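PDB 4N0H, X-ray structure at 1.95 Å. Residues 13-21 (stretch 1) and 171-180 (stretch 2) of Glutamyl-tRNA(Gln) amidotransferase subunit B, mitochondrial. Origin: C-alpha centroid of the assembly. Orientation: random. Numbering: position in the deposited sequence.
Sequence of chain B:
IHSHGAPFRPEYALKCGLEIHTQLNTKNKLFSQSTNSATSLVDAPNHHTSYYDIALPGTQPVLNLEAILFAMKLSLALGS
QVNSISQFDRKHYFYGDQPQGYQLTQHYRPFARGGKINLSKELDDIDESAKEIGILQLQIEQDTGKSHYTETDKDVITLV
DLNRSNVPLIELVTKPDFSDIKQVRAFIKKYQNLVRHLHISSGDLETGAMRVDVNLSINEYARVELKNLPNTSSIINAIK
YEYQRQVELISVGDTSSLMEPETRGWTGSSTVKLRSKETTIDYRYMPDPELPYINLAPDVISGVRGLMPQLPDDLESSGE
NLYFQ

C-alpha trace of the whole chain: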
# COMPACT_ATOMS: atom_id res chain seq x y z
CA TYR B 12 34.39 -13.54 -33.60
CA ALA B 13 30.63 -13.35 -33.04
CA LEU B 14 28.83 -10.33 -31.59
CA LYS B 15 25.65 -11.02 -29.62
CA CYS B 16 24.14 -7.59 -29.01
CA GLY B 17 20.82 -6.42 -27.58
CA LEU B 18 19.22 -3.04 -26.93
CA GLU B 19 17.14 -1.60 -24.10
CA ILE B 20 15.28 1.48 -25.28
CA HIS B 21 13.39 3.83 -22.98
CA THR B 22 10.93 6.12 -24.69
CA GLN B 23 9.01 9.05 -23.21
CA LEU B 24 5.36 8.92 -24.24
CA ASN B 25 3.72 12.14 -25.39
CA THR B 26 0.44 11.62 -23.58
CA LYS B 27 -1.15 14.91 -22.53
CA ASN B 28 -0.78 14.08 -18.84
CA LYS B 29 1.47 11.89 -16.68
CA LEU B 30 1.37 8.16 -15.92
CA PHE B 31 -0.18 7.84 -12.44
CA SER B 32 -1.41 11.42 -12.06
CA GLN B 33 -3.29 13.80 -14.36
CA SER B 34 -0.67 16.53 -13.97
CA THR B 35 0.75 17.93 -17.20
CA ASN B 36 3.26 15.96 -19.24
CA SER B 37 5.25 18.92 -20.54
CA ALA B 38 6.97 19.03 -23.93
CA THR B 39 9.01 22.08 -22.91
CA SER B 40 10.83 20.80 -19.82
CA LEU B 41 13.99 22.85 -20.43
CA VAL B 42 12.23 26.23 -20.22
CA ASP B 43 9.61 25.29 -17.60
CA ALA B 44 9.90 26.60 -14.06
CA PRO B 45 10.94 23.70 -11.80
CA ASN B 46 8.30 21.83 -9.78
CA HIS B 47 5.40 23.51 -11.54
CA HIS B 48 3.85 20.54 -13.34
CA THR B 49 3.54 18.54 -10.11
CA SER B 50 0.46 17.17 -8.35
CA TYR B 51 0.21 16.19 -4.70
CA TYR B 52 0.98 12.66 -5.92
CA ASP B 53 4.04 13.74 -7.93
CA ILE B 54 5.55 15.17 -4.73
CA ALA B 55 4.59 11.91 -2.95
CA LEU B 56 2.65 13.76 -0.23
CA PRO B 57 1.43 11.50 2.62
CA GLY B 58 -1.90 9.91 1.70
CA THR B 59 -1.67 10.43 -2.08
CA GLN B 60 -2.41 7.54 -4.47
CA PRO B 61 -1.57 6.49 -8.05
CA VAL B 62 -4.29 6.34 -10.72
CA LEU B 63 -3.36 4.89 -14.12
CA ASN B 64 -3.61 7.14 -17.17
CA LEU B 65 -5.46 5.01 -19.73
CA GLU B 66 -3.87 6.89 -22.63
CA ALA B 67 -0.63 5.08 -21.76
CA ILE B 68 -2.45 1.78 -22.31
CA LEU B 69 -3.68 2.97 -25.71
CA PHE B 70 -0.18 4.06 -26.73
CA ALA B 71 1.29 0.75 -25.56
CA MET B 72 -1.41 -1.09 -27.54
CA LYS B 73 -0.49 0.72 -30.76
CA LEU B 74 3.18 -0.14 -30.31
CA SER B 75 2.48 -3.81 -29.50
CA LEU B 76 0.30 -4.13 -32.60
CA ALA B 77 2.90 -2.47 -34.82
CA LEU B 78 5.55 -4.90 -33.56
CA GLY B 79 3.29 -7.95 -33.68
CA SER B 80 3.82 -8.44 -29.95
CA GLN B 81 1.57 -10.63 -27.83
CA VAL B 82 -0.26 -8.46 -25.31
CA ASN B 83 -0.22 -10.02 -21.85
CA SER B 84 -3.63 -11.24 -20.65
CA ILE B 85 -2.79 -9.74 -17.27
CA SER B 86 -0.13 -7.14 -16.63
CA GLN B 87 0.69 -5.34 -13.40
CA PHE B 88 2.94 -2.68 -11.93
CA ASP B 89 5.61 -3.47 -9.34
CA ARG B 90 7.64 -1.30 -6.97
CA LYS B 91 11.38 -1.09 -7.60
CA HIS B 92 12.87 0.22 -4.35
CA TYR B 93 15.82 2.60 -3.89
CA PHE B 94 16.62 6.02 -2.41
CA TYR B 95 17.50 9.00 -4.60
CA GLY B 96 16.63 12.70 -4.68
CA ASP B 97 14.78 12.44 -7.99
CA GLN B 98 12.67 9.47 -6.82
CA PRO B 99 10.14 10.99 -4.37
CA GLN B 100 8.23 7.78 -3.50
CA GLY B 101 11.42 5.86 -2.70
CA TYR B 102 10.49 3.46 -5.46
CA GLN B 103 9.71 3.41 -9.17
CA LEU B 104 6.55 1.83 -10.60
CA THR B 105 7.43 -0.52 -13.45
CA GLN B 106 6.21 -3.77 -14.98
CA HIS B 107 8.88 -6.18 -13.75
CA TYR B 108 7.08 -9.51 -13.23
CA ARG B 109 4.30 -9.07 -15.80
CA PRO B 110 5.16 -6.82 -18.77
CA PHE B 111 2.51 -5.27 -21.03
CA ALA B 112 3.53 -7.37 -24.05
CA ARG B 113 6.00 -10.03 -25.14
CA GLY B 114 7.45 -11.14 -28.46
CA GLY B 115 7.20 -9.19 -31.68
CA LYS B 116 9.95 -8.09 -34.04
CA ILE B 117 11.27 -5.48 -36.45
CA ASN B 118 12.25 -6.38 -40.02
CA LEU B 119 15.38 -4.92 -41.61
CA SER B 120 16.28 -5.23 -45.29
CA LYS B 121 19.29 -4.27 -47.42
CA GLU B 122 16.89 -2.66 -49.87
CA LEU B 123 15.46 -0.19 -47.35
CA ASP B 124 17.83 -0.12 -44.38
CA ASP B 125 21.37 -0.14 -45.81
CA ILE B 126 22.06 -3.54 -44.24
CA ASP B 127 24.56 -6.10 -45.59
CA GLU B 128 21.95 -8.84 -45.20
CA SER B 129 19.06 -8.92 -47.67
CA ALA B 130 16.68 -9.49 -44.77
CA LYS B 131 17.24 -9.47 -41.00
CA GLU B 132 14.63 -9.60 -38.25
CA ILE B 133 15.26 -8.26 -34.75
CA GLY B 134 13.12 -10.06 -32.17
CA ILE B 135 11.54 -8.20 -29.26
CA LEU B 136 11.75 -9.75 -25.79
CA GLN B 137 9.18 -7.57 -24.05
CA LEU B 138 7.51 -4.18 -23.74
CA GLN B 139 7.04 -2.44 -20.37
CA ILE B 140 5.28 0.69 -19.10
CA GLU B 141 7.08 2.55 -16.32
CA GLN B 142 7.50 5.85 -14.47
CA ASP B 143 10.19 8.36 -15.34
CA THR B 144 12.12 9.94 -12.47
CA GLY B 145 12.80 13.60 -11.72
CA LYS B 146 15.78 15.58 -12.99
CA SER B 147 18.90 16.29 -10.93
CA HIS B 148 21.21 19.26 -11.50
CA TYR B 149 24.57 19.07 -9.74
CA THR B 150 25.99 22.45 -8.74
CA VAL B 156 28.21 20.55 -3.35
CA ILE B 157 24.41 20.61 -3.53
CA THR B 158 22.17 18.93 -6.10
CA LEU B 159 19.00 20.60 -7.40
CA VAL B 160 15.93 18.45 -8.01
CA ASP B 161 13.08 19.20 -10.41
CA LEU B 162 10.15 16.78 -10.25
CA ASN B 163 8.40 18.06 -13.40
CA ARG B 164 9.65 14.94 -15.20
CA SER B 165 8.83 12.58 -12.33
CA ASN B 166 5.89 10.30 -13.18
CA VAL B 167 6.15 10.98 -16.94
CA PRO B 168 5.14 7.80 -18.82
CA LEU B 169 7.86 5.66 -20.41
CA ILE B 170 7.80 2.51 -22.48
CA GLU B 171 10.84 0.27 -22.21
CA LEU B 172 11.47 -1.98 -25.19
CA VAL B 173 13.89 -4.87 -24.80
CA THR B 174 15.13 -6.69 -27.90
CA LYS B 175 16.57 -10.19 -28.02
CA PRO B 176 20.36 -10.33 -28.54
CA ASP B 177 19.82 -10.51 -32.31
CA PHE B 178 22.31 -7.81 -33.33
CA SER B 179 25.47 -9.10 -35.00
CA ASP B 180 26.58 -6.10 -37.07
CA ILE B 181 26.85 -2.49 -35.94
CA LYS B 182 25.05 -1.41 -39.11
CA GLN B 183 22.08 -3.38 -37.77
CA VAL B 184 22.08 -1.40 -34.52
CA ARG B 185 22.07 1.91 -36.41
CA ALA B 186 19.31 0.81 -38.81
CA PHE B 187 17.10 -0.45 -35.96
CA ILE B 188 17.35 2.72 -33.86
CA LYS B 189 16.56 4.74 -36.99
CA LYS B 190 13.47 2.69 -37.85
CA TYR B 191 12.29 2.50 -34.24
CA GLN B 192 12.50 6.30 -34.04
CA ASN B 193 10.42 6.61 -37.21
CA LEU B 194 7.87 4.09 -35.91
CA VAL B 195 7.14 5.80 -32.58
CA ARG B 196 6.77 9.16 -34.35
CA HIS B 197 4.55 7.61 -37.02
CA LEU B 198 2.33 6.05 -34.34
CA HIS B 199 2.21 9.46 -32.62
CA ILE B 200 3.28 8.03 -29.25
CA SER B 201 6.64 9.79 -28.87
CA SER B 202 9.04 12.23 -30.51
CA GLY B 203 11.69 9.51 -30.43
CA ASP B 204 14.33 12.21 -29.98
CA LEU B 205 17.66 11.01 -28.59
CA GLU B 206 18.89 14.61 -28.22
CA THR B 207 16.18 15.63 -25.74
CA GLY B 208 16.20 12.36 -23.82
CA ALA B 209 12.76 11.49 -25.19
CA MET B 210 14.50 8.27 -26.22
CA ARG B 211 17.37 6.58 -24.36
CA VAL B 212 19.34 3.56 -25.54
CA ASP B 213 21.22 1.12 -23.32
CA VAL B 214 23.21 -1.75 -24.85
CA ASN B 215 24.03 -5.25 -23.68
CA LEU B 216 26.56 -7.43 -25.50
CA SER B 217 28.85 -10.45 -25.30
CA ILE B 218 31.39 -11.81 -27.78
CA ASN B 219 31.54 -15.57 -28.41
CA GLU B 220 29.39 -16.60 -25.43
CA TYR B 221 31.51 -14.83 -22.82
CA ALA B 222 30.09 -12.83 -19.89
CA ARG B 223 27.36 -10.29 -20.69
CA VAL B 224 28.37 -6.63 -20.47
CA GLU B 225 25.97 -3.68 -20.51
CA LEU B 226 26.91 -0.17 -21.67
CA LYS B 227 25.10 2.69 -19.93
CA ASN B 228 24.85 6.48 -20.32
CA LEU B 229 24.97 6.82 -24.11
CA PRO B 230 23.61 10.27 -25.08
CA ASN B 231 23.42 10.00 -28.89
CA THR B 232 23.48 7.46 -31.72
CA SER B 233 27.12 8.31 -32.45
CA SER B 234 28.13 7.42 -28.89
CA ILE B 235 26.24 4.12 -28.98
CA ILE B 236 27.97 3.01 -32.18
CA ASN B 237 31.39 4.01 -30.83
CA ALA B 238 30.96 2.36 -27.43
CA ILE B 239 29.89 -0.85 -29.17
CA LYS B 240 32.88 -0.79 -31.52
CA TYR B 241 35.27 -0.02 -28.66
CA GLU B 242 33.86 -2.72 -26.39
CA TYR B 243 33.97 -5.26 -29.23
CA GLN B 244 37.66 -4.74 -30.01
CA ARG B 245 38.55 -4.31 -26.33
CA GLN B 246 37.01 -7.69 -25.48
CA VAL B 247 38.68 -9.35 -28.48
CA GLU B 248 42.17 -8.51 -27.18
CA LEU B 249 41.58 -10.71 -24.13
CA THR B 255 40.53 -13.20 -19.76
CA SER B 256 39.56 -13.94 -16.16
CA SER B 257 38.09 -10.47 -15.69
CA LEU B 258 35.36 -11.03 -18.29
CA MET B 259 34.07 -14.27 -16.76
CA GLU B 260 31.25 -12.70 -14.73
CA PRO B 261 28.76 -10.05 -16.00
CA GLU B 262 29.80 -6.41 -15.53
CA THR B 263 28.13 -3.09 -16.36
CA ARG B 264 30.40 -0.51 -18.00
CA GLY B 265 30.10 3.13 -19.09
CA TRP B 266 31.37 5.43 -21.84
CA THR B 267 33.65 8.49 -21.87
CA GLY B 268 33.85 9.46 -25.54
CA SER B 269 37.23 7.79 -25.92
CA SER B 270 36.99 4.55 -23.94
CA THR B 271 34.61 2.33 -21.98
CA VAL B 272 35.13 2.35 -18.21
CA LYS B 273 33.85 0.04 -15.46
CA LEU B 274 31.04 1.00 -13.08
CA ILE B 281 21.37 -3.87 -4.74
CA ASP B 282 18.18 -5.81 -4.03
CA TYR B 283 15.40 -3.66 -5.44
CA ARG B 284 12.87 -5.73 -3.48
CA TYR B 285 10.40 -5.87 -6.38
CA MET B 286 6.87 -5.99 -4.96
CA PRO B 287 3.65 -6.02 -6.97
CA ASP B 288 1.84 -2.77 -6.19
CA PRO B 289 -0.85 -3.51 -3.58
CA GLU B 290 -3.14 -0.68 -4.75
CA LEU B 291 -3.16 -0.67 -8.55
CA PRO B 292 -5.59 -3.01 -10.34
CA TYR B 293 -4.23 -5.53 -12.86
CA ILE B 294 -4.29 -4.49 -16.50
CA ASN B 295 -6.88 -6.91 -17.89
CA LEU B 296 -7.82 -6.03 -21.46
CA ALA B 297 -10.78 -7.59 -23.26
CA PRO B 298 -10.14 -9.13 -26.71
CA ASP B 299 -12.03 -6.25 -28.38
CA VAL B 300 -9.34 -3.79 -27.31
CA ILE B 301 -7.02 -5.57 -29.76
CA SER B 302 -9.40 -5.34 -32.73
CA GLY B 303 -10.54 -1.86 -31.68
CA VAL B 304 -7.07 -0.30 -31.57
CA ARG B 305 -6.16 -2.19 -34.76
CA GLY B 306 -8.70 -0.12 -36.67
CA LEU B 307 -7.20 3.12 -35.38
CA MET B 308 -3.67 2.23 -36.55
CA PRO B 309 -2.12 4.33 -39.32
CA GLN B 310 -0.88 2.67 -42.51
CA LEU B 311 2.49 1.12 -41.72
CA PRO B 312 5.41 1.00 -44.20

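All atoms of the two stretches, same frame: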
# COMPACT_ATOMS: atom_id res chain seq x y z
N ALA B 13 32.06 -13.61 -32.92
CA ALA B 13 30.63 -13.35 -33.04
C ALA B 13 30.12 -12.35 -32.00
O ALA B 13 30.34 -12.51 -30.80
CB ALA B 13 29.84 -14.65 -32.95
N LEU B 14 29.43 -11.32 -32.48
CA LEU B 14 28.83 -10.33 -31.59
C LEU B 14 27.37 -10.66 -31.32
O LEU B 14 26.57 -10.79 -32.24
CB LEU B 14 28.94 -8.93 -32.20
CG LEU B 14 28.30 -7.78 -31.41
CD1 LEU B 14 28.85 -7.75 -29.99
CD2 LEU B 14 28.53 -6.45 -32.11
N LYS B 15 27.03 -10.80 -30.04
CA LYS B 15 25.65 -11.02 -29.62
C LYS B 15 25.16 -9.80 -28.86
O LYS B 15 25.38 -9.68 -27.65
CB LYS B 15 25.55 -12.27 -28.75
N CYS B 16 24.50 -8.89 -29.57
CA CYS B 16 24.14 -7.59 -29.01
C CYS B 16 22.63 -7.37 -28.90
O CYS B 16 21.86 -7.76 -29.78
CB CYS B 16 24.78 -6.47 -29.83
SG CYS B 16 24.27 -4.81 -29.36
N GLY B 17 22.21 -6.74 -27.80
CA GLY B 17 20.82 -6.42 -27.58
C GLY B 17 20.66 -4.98 -27.12
O GLY B 17 21.60 -4.39 -26.60
N LEU B 18 19.47 -4.42 -27.31
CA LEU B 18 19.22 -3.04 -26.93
C LEU B 18 18.09 -2.93 -25.91
O LEU B 18 17.13 -3.70 -25.95
CB LEU B 18 18.87 -2.20 -28.17
CG LEU B 18 19.94 -2.09 -29.25
CD1 LEU B 18 19.40 -1.35 -30.46
CD2 LEU B 18 21.18 -1.39 -28.71
N GLU B 19 18.22 -1.96 -25.01
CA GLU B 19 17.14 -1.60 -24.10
C GLU B 19 16.82 -0.13 -24.32
O GLU B 19 17.62 0.75 -24.00
CB GLU B 19 17.55 -1.85 -22.65
CG GLU B 19 17.85 -3.31 -22.35
CD GLU B 19 18.45 -3.51 -20.97
OE1 GLU B 19 18.50 -2.54 -20.19
OE2 GLU B 19 18.86 -4.65 -20.67
N ILE B 20 15.64 0.13 -24.87
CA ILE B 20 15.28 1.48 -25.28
C ILE B 20 14.12 2.06 -24.47
O ILE B 20 13.00 1.57 -24.52
CB ILE B 20 14.93 1.55 -26.78
CG1 ILE B 20 16.09 1.02 -27.62
CG2 ILE B 20 14.59 2.98 -27.17
CD1 ILE B 20 15.83 1.06 -29.12
N HIS B 21 14.42 3.12 -23.73
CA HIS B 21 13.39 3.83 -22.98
C HIS B 21 12.88 4.99 -23.81
O HIS B 21 13.65 5.74 -24.39
CB HIS B 21 13.94 4.32 -21.64
CG HIS B 21 14.25 3.22 -20.67
ND1 HIS B 21 15.36 2.42 -20.79
CD2 HIS B 21 13.58 2.79 -19.58
CE1 HIS B 21 15.36 1.54 -19.80
NE2 HIS B 21 14.30 1.74 -19.05
N GLU B 171 9.55 0.90 -22.01
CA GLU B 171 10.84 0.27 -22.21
C GLU B 171 10.68 -0.89 -23.16
O GLU B 171 9.87 -1.79 -22.93
CB GLU B 171 11.44 -0.21 -20.89
CG GLU B 171 12.78 -0.91 -21.07
CD GLU B 171 13.32 -1.52 -19.78
OE1 GLU B 171 14.25 -2.35 -19.86
OE2 GLU B 171 12.83 -1.16 -18.69
N LEU B 172 11.46 -0.88 -24.24
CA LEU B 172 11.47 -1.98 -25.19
C LEU B 172 12.78 -2.73 -25.09
O LEU B 172 13.86 -2.15 -25.19
CB LEU B 172 11.26 -1.45 -26.62
CG LEU B 172 11.29 -2.46 -27.77
CD1 LEU B 172 10.23 -2.13 -28.79
CD2 LEU B 172 12.67 -2.49 -28.43
N VAL B 173 12.70 -4.04 -24.86
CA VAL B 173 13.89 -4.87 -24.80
C VAL B 173 13.92 -5.84 -25.98
O VAL B 173 12.99 -6.64 -26.16
CB VAL B 173 13.97 -5.65 -23.48
CG1 VAL B 173 15.31 -6.35 -23.35
CG2 VAL B 173 13.74 -4.72 -22.30
N THR B 174 14.97 -5.77 -26.78
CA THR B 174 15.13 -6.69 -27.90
C THR B 174 15.84 -7.95 -27.43
O THR B 174 16.47 -7.96 -26.37
CB THR B 174 15.96 -6.07 -29.04
OG1 THR B 174 17.35 -6.08 -28.68
CG2 THR B 174 15.52 -4.64 -29.32
N LYS B 175 15.74 -9.01 -28.22
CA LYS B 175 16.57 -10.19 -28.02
C LYS B 175 17.97 -9.85 -28.52
O LYS B 175 18.14 -8.89 -29.27
CB LYS B 175 15.97 -11.38 -28.78
CG LYS B 175 14.75 -11.96 -28.09
CD LYS B 175 13.65 -12.32 -29.07
CE LYS B 175 12.39 -12.76 -28.35
NZ LYS B 175 11.24 -12.97 -29.28
N PRO B 176 18.98 -10.62 -28.09
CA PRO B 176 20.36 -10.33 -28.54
C PRO B 176 20.59 -10.69 -30.01
O PRO B 176 21.51 -11.45 -30.31
CB PRO B 176 21.21 -11.24 -27.64
CG PRO B 176 20.32 -11.63 -26.50
CD PRO B 176 18.95 -11.68 -27.07
N ASP B 177 19.79 -10.13 -30.91
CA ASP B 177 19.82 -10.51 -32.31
C ASP B 177 20.79 -9.69 -33.17
O ASP B 177 20.98 -9.99 -34.35
CB ASP B 177 18.42 -10.45 -32.92
CG ASP B 177 17.57 -11.65 -32.53
OD1 ASP B 177 18.06 -12.51 -31.77
OD2 ASP B 177 16.41 -11.73 -32.99
N PHE B 178 21.39 -8.66 -32.58
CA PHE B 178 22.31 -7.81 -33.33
C PHE B 178 23.69 -8.43 -33.48
O PHE B 178 24.34 -8.76 -32.48
CB PHE B 178 22.42 -6.43 -32.69
CG PHE B 178 21.14 -5.64 -32.72
CD1 PHE B 178 20.82 -4.88 -33.83
CD2 PHE B 178 20.26 -5.67 -31.65
CE1 PHE B 178 19.65 -4.15 -33.87
CE2 PHE B 178 19.09 -4.94 -31.69
CZ PHE B 178 18.78 -4.18 -32.80
N SER B 179 24.14 -8.58 -34.72
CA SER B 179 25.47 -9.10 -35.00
C SER B 179 26.37 -8.01 -35.56
O SER B 179 27.53 -7.88 -35.17
CB SER B 179 25.39 -10.28 -35.97
OG SER B 179 24.61 -9.97 -37.11
N ASP B 180 25.84 -7.21 -36.48
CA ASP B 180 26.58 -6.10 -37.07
C ASP B 180 26.20 -4.79 -36.41
O ASP B 180 25.13 -4.66 -35.80
CB ASP B 180 26.33 -6.02 -38.58

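Two segments at least 150 residues apart in sequence pair as antiparallel neighbors, strand 171-174 running at 169° to the strand of the first segment, with 708 Å² buried between them. Backbone hydrogen bonds define the register. Ile20 and Leu172 form a reciprocal pair, Ile20 N to Leu172 O and Leu172 N to Ile20 O, both 2.9 Å and nearly linear. Two residues along, Thr174 N donates to Leu18 O (3.1 Å), but the return bond goes to a side chain: Leu18 N donates to Thr174 OG1 (3.0 Å, 176°). Thr174 OG1 in turn donates to Lys175 O (3.0 Å), and so takes the place of Thr174 O as acceptor; Lys175 O also accepts from Asp177 N (2.6 Å). Past these residues, pairing resumes with the register shifted by two residues: Cys16 N donates to Phe178 O (2.9 Å) and Phe178 N to Cys16 O (3.0 Å), both less linear, near 150°. CA-H...O contacts supplement these bonds, including Ser179 CA to Leu14 O (3.4 Å) and Glu171 CA to Ile20 O (3.4 Å).

Apolar packing centers on Phe178, which has more area covered by the opposing segment than any other residue here. Its CB lies 3.7 Å from Cys16 CB, and its CZ 3.7 Å from Leu18 CD1, while Gly17 CA sits at the ring edge, 4.2 Å from Phe178 CD2. Cys16 SG approaches the ring obliquely, 5.5 Å from the Phe178 ring centroid.

Charged and polar side chains gather on the sheet face shared by Glu19, His21, Glu171 and Val173. Glu171 CG lies over one face of the His21 imidazole, 3.9 Å from its centroid, and the extended Glu171 chain brings OE2 within 3.3 Å of His21 NE2. Glu19 OE1 and Glu171 OE1, like charges, stand 4.3 Å apart. Glu19 CG also packs against Val173 CG1 at 4.1 Å.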